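Local coordinates for L-cysteine S-thiosulfotransferase subunit SoxA (Paracoccus denitrificans, PDB 2C1D), which initiates sulfur oxidation as the diheme subunit of the SoxAX cytochrome complex, which joins thiosulfate to a cysteine of the carrier protein SoxY, at residues S37-H40 with T46-L49; D55-V60 with P206-K211. All coordinates share one frame; numbering follows the deposited sequence.

Contact 1: S37-H40 with T46-L49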
ATOM      1  N   SER A  37      -9.823 -10.450   2.117  1.00 24.47           N
ATOM      2  CA  SER A  37      -8.498 -10.638   1.553  1.00 24.35           C
ATOM      3  C   SER A  37      -8.402  -9.868   0.247  1.00 24.58           C
ATOM      4  O   SER A  37      -9.403  -9.717  -0.467  1.00 25.92           O
ATOM      5  CB  SER A  37      -8.292 -12.117   1.247  1.00 24.11           C
ATOM      6  OG  SER A  37      -7.197 -12.334   0.393  1.00 23.23           O
ATOM      7  N   GLY A  38      -7.195  -9.407  -0.059  1.00 25.08           N
ATOM      8  CA  GLY A  38      -6.849  -8.867  -1.364  1.00 24.91           C
ATOM      9  C   GLY A  38      -7.098  -9.776  -2.553  1.00 25.22           C
ATOM     10  O   GLY A  38      -7.243  -9.297  -3.670  1.00 26.09           O
ATOM     11  N   TRP A  39      -7.158 -11.091  -2.316  1.00 25.48           N
ATOM     12  CA  TRP A  39      -7.541 -12.063  -3.328  1.00 25.50           C
ATOM     13  C   TRP A  39      -8.869 -11.713  -4.016  1.00 25.87           C
ATOM     14  O   TRP A  39      -9.005 -11.882  -5.240  1.00 25.92           O
ATOM     15  CB  TRP A  39      -7.634 -13.436  -2.675  1.00 25.69           C
ATOM     16  CG  TRP A  39      -7.892 -14.592  -3.561  1.00 25.87           C
ATOM     17  CD1 TRP A  39      -6.973 -15.316  -4.280  1.00 25.62           C
ATOM     18  CD2 TRP A  39      -9.152 -15.231  -3.770  1.00 24.07           C
ATOM     19  NE1 TRP A  39      -7.596 -16.357  -4.928  1.00 24.76           N
ATOM     20  CE2 TRP A  39      -8.930 -16.336  -4.628  1.00 27.38           C
ATOM     21  CE3 TRP A  39     -10.439 -15.000  -3.306  1.00 25.92           C
ATOM     22  CZ2 TRP A  39      -9.968 -17.182  -5.065  1.00 29.31           C
ATOM     23  CZ3 TRP A  39     -11.485 -15.861  -3.736  1.00 29.05           C
ATOM     24  CH2 TRP A  39     -11.223 -16.936  -4.602  1.00 29.29           C
ATOM     25  N   HIS A  40      -9.816 -11.216  -3.240  1.00 26.06           N
ATOM     26  CA  HIS A  40     -11.131 -10.856  -3.753  1.00 27.55           C
ATOM     27  C   HIS A  40     -11.112  -9.734  -4.782  1.00 27.94           C
ATOM     28  O   HIS A  40     -12.060  -9.601  -5.535  1.00 28.74           O
ATOM     29  CB  HIS A  40     -12.095 -10.470  -2.607  1.00 27.98           C
ATOM     30  CG  HIS A  40     -12.814 -11.638  -2.025  1.00 31.05           C
ATOM     31  ND1 HIS A  40     -13.892 -12.232  -2.647  1.00 33.53           N
ATOM     32  CD2 HIS A  40     -12.582 -12.358  -0.901  1.00 34.06           C
ATOM     33  CE1 HIS A  40     -14.293 -13.269  -1.931  1.00 35.01           C
ATOM     34  NE2 HIS A  40     -13.514 -13.373  -0.871  1.00 34.49           N
ATOM     35  N   THR A  46      -5.593 -14.398 -11.917  1.00 32.66           N
ATOM     36  CA  THR A  46      -4.657 -14.251 -10.797  1.00 31.64           C
ATOM     37  C   THR A  46      -5.178 -15.026  -9.562  1.00 30.74           C
ATOM     38  O   THR A  46      -4.408 -15.683  -8.871  1.00 30.01           O
ATOM     39  CB  THR A  46      -4.467 -12.778 -10.463  1.00 32.07           C
ATOM     40  OG1 THR A  46      -3.949 -12.086 -11.606  1.00 32.38           O
ATOM     41  CG2 THR A  46      -3.414 -12.606  -9.370  1.00 32.18           C
ATOM     42  N   ARG A  47      -6.486 -14.958  -9.316  1.00 29.57           N
ATOM     43  CA  ARG A  47      -7.115 -15.692  -8.214  1.00 29.88           C
ATOM     44  C   ARG A  47      -6.833 -17.187  -8.364  1.00 29.42           C
ATOM     45  O   ARG A  47      -6.554 -17.870  -7.387  1.00 27.58           O
ATOM     46  CB  ARG A  47      -8.632 -15.437  -8.171  1.00 30.22           C
ATOM     47  CG  ARG A  47      -9.009 -14.040  -7.685  1.00 31.28           C
ATOM     48  CD  ARG A  47     -10.416 -13.890  -7.128  1.00 33.24           C
ATOM     49  NE  ARG A  47     -11.437 -14.554  -7.941  1.00 33.51           N
ATOM     50  CZ  ARG A  47     -11.990 -14.038  -9.053  1.00 35.38           C
ATOM     51  NH1 ARG A  47     -11.607 -12.858  -9.538  1.00 32.82           N
ATOM     52  NH2 ARG A  47     -12.937 -14.722  -9.697  1.00 36.75           N
ATOM     53  N   ASP A  48      -6.863 -17.669  -9.610  1.00 29.41           N
ATOM     54  CA  ASP A  48      -6.651 -19.097  -9.881  1.00 29.61           C
ATOM     55  C   ASP A  48      -5.242 -19.545  -9.488  1.00 29.21           C
ATOM     56  O   ASP A  48      -5.051 -20.689  -9.093  1.00 28.73           O
ATOM     57  CB  ASP A  48      -6.948 -19.433 -11.360  1.00 29.70           C
ATOM     58  CG  ASP A  48      -8.454 -19.574 -11.642  1.00 30.35           C
ATOM     59  OD1 ASP A  48      -8.869 -19.886 -12.803  1.00 32.46           O
ATOM     60  OD2 ASP A  48      -9.334 -19.428 -10.775  1.00 30.78           O
ATOM     61  N   LEU A  49      -4.265 -18.643  -9.577  1.00 28.57           N
ATOM     62  CA  LEU A  49      -2.892 -18.990  -9.191  1.00 29.06           C
ATOM     63  C   LEU A  49      -2.730 -19.361  -7.719  1.00 28.10           C
ATOM     64  O   LEU A  49      -1.769 -20.008  -7.356  1.00 28.85           O
ATOM     65  CB  LEU A  49      -1.944 -17.856  -9.511  1.00 28.31           C
ATOM     66  CG  LEU A  49      -1.860 -17.565 -11.003  1.00 30.20           C
ATOM     67  CD1 LEU A  49      -0.983 -16.377 -11.189  1.00 32.73           C
ATOM     68  CD2 LEU A  49      -1.326 -18.783 -11.757  1.00 30.14           C
TER
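W39 and R47 bring their CA atoms to 6.1 Å, where a 3-10 segment that includes residues 38-40 meets the short helix 44-48 a few residues on. The segment opens with an ST turn: the hydroxyl OG of S37 accepts from the backbone N of W39 at 3.0 Å and has a further partner in E258. W39 illustrates how one indole can close a local loop with both its N-H and its face. With CG anti to the backbone N (chi1 -175°), the ring reaches across to the helix, and NE1 donates to the carbonyl O of R47 at 3.1 Å. The bond is bent, 155° at the hydrogen, and meets the carbonyl from the side, so the buried indole N-H finds a backbone mate. The aliphatic part of R47 runs over one face, its chain bends at chi3, and the guanidinium stands farther out above the same face, its plane nearly perpendicular to the ring and an edge turned toward CH2. With CZ of R47 5.6 Å from the centroid of the W39 six-membered ring, any cation-pi attraction is weak at best; the charged end is instead engaged by a salt bridge from NE to D5 and a bond from NH1 to the carbonyl of R42. The indole face receives a CH-pi contact: CD of R47 sits 3.7 Å from that same W39 centroid, almost straight above it.

Contact 2: D55-V60 with P206-K211. With ZN (zinc ion), chain M.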
ATOM      1  N   ASP A  55       0.191 -24.821  -9.052  1.00 33.63           N
ATOM      2  CA  ASP A  55       0.196 -23.645  -9.940  1.00 33.54           C
ATOM      3  C   ASP A  55       0.707 -22.363  -9.240  1.00 31.94           C
ATOM      4  O   ASP A  55       0.949 -21.353  -9.899  1.00 31.54           O
ATOM      5  CB  ASP A  55      -1.229 -23.354 -10.497  1.00 33.89           C
ATOM      6  CG  ASP A  55      -1.896 -24.544 -11.233  1.00 36.28           C
ATOM      7  OD1 ASP A  55      -1.187 -25.220 -12.010  1.00 41.78           O
ATOM      8  OD2 ASP A  55      -3.159 -24.819 -11.130  1.00 35.59           O
ATOM      9  N   ASN A  56       0.847 -22.391  -7.905  1.00 30.80           N
ATOM     10  CA  ASN A  56       1.199 -21.201  -7.119  1.00 29.46           C
ATOM     11  C   ASN A  56       2.700 -20.970  -7.220  1.00 29.07           C
ATOM     12  O   ASN A  56       3.460 -21.743  -6.657  1.00 28.20           O
ATOM     13  CB  ASN A  56       0.776 -21.408  -5.661  1.00 29.31           C
ATOM     14  CG  ASN A  56       0.946 -20.161  -4.805  1.00 29.48           C
ATOM     15  OD1 ASN A  56       0.293 -20.007  -3.745  1.00 30.09           O
ATOM     16  ND2 ASN A  56       1.825 -19.290  -5.223  1.00 23.95           N
ATOM     17  N   PRO A  57       3.145 -19.910  -7.903  1.00 28.78           N
ATOM     18  CA  PRO A  57       4.590 -19.699  -8.084  1.00 28.66           C
ATOM     19  C   PRO A  57       5.335 -19.440  -6.757  1.00 27.74           C
ATOM     20  O   PRO A  57       6.535 -19.592  -6.699  1.00 27.47           O
ATOM     21  CB  PRO A  57       4.666 -18.471  -9.002  1.00 28.47           C
ATOM     22  CG  PRO A  57       3.300 -18.277  -9.522  1.00 29.95           C
ATOM     23  CD  PRO A  57       2.358 -18.845  -8.543  1.00 28.77           C
ATOM     24  N   ALA A  58       4.622 -19.030  -5.717  1.00 27.56           N
ATOM     25  CA  ALA A  58       5.261 -18.816  -4.411  1.00 27.57           C
ATOM     26  C   ALA A  58       5.831 -20.095  -3.820  1.00 27.58           C
ATOM     27  O   ALA A  58       6.753 -20.024  -3.029  1.00 27.56           O
ATOM     28  CB  ALA A  58       4.286 -18.161  -3.432  1.00 27.44           C
ATOM     29  N   MET A  59       5.303 -21.260  -4.204  1.00 28.42           N
ATOM     30  CA  MET A  59       5.729 -22.539  -3.595  1.00 29.33           C
ATOM     31  C   MET A  59       7.152 -22.949  -3.973  1.00 29.87           C
ATOM     32  O   MET A  59       7.803 -23.773  -3.306  1.00 29.89           O
ATOM     33  CB  MET A  59       4.726 -23.654  -3.925  1.00 29.69           C
ATOM     34  CG  MET A  59       3.323 -23.392  -3.372  1.00 31.73           C
ATOM     35  SD  MET A  59       3.255 -23.356  -1.542  1.00 36.49           S
ATOM     36  CE  MET A  59       3.452 -25.047  -1.240  1.00 39.50           C
ATOM     37  N   VAL A  60       7.656 -22.370  -5.043  1.00 30.16           N
ATOM     38  CA  VAL A  60       9.070 -22.513  -5.370  1.00 30.48           C
ATOM     39  C   VAL A  60       9.940 -21.962  -4.240  1.00 29.69           C
ATOM     40  O   VAL A  60      10.982 -22.531  -3.876  1.00 28.72           O
ATOM     41  CB  VAL A  60       9.374 -21.755  -6.683  1.00 30.90           C
ATOM     42  CG1 VAL A  60      10.841 -21.807  -7.021  1.00 32.44           C
ATOM     43  CG2 VAL A  60       8.511 -22.348  -7.815  1.00 33.08           C
ATOM     44  N   PRO A 206       3.912 -13.726   3.353  1.00 24.27           N
ATOM     45  CA  PRO A 206       4.603 -13.201   2.173  1.00 24.21           C
ATOM     46  C   PRO A 206       3.910 -13.549   0.841  1.00 24.10           C
ATOM     47  O   PRO A 206       3.245 -14.584   0.717  1.00 24.78           O
ATOM     48  CB  PRO A 206       6.002 -13.884   2.236  1.00 24.84           C
ATOM     49  CG  PRO A 206       6.097 -14.531   3.578  1.00 25.25           C
ATOM     50  CD  PRO A 206       4.698 -14.756   4.055  1.00 24.55           C
ATOM     51  N   THR A 207       4.110 -12.676  -0.137  1.00 23.47           N
ATOM     52  CA  THR A 207       3.313 -12.607  -1.359  1.00 23.49           C
ATOM     53  C   THR A 207       4.155 -12.665  -2.606  1.00 23.36           C
ATOM     54  O   THR A 207       5.183 -11.998  -2.700  1.00 23.78           O
ATOM     55  CB  THR A 207       2.547 -11.296  -1.340  1.00 23.53           C
ATOM     56  OG1 THR A 207       1.588 -11.349  -0.266  1.00 23.53           O
ATOM     57  CG2 THR A 207       1.751 -11.090  -2.610  1.00 23.80           C
ATOM     58  N   TYR A 208       3.731 -13.464  -3.576  1.00 23.67           N
ATOM     59  CA  TYR A 208       4.430 -13.484  -4.850  1.00 23.94           C
ATOM     60  C   TYR A 208       3.747 -12.421  -5.698  1.00 24.77           C
ATOM     61  O   TYR A 208       2.549 -12.507  -5.931  1.00 24.28           O
ATOM     62  CB  TYR A 208       4.311 -14.858  -5.491  1.00 23.95           C
ATOM     63  CG  TYR A 208       5.024 -14.988  -6.814  1.00 24.50           C
ATOM     64  CD1 TYR A 208       4.358 -14.705  -8.000  1.00 26.91           C
ATOM     65  CD2 TYR A 208       6.337 -15.406  -6.887  1.00 24.75           C
ATOM     66  CE1 TYR A 208       4.989 -14.826  -9.232  1.00 26.23           C
ATOM     67  CE2 TYR A 208       6.981 -15.536  -8.122  1.00 26.87           C
ATOM     68  CZ  TYR A 208       6.290 -15.235  -9.288  1.00 26.67           C
ATOM     69  OH  TYR A 208       6.867 -15.385 -10.515  1.00 25.67           O
ATOM     70  N   ARG A 209       4.483 -11.384  -6.078  1.00 25.41           N
ATOM     71  CA  ARG A 209       3.949 -10.355  -6.969  1.00 27.00           C
ATOM     72  C   ARG A 209       4.265 -10.689  -8.441  1.00 26.97           C
ATOM     73  O   ARG A 209       5.428 -10.814  -8.817  1.00 26.65           O
ATOM     74  CB  ARG A 209       4.544  -8.998  -6.605  1.00 27.12           C
ATOM     75  CG  ARG A 209       4.030  -8.434  -5.283  1.00 28.42           C
ATOM     76  CD  ARG A 209       4.235  -6.950  -5.131  1.00 28.61           C
ATOM     77  NE  ARG A 209       3.482  -6.250  -6.159  1.00 28.35           N
ATOM     78  CZ  ARG A 209       3.565  -4.966  -6.419  1.00 29.77           C
ATOM     79  NH1 ARG A 209       4.358  -4.179  -5.693  1.00 27.67           N
ATOM     80  NH2 ARG A 209       2.833  -4.468  -7.404  1.00 30.17           N
ATOM     81  N   LEU A 210       3.238 -10.820  -9.270  1.00 28.63           N
ATOM     82  CA  LEU A 210       3.450 -11.177 -10.686  1.00 30.05           C
ATOM     83  C   LEU A 210       4.352 -10.177 -11.435  1.00 31.32           C
ATOM     84  O   LEU A 210       5.136 -10.570 -12.314  1.00 32.27           O
ATOM     85  CB  LEU A 210       2.119 -11.370 -11.412  1.00 29.98           C
ATOM     86  CG  LEU A 210       1.362 -12.628 -10.975  1.00 30.86           C
ATOM     87  CD1 LEU A 210      -0.102 -12.526 -11.352  1.00 31.55           C
ATOM     88  CD2 LEU A 210       2.001 -13.864 -11.592  1.00 31.17           C
ATOM     89  N   LYS A 211       4.231  -8.900 -11.076  1.00 32.33           N
ATOM     90  CA  LYS A 211       5.072  -7.805 -11.596  1.00 33.69           C
ATOM     91  C   LYS A 211       6.576  -8.088 -11.435  1.00 33.48           C
ATOM     92  O   LYS A 211       7.370  -7.838 -12.339  1.00 34.95           O
ATOM     93  CB  LYS A 211       4.719  -6.505 -10.834  1.00 34.21           C
ATOM     94  CG  LYS A 211       5.780  -5.400 -10.862  1.00 37.90           C
ATOM     95  CD  LYS A 211       5.494  -4.257  -9.873  1.00 41.38           C
ATOM     96  CE  LYS A 211       6.769  -3.417  -9.569  1.00 43.95           C
ATOM     97  NZ  LYS A 211       7.254  -3.568  -8.158  1.00 44.42           N
TER
HETATM   98 ZN    ZN M1295      -3.897 -26.450 -11.045  1.00 65.80          ZN
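The type I turn from N56 to M59, which leads from the zinc-binding loop into helix 59-70, packs P57 and A58 against Y208 on strand 207-209. Here a CH-pi contact joins the two cytochrome c regions of the chain. CB of P57 stands above the middle of the Y208 ring, 3.6 Å from its centroid and only 12° off the normal, while CG of P57 leans over the CD1–CE1 side of the same face at 3.9 Å from CE1. The proline and the phenol cross at about a right angle. A chi1 of -179°, with the ring carbon CG opposite the backbone N, projects the phenol out from the strand and under the proline. Nearer the strand, the methyl CB of A58 rests on CB of Y208 at 3.9 Å, and CD2 of L210 lies in plane at the edge of the ring. A serine in place of Y208 would probably leave P57 without the flat surface under its CB and open a gap between turn and strand. At the other end of the turn segment, D55 binds zinc through OD2 at 1.8 Å, with OD1 held back at 3.1 Å from the ion; D52 is also a ligand of this zinc, and its OD2 accepts from the backbone N of D55. Strand 207-209 is the central one of a three-stranded mixed sheet, and V262 and M215 on its flanking strands extend the apolar surface to P57 and A58. The whole is a proline–aromatic CH-pi packing of a helix-entry turn on a small mixed sheet.

How the contacts relate
Contacts 1 and 2 follow one another along the chain, their centres 11 Å apart. L49 and T46 bridge them: the carbonyl O of L49 packs 3.4 Å from CB of N56, and CG2 of T46 meets CD1 of L210 at 3.9 Å. Strand 261-263 serves both, with R263 against W39 and V262 touching L49 and P57. The two contacts border different cofactors. G38 of contact 1 touches a heme c, about 7 Å from the W39 side chain at the nearest atoms; contact 2 carries the zinc ligand D55, the ion about 12 Å from the nearest R47 side-chain atom. The Y208 side chain lies about 11 Å from that of R221, which probably binds substrate, so contact 2 packs near but outside that site.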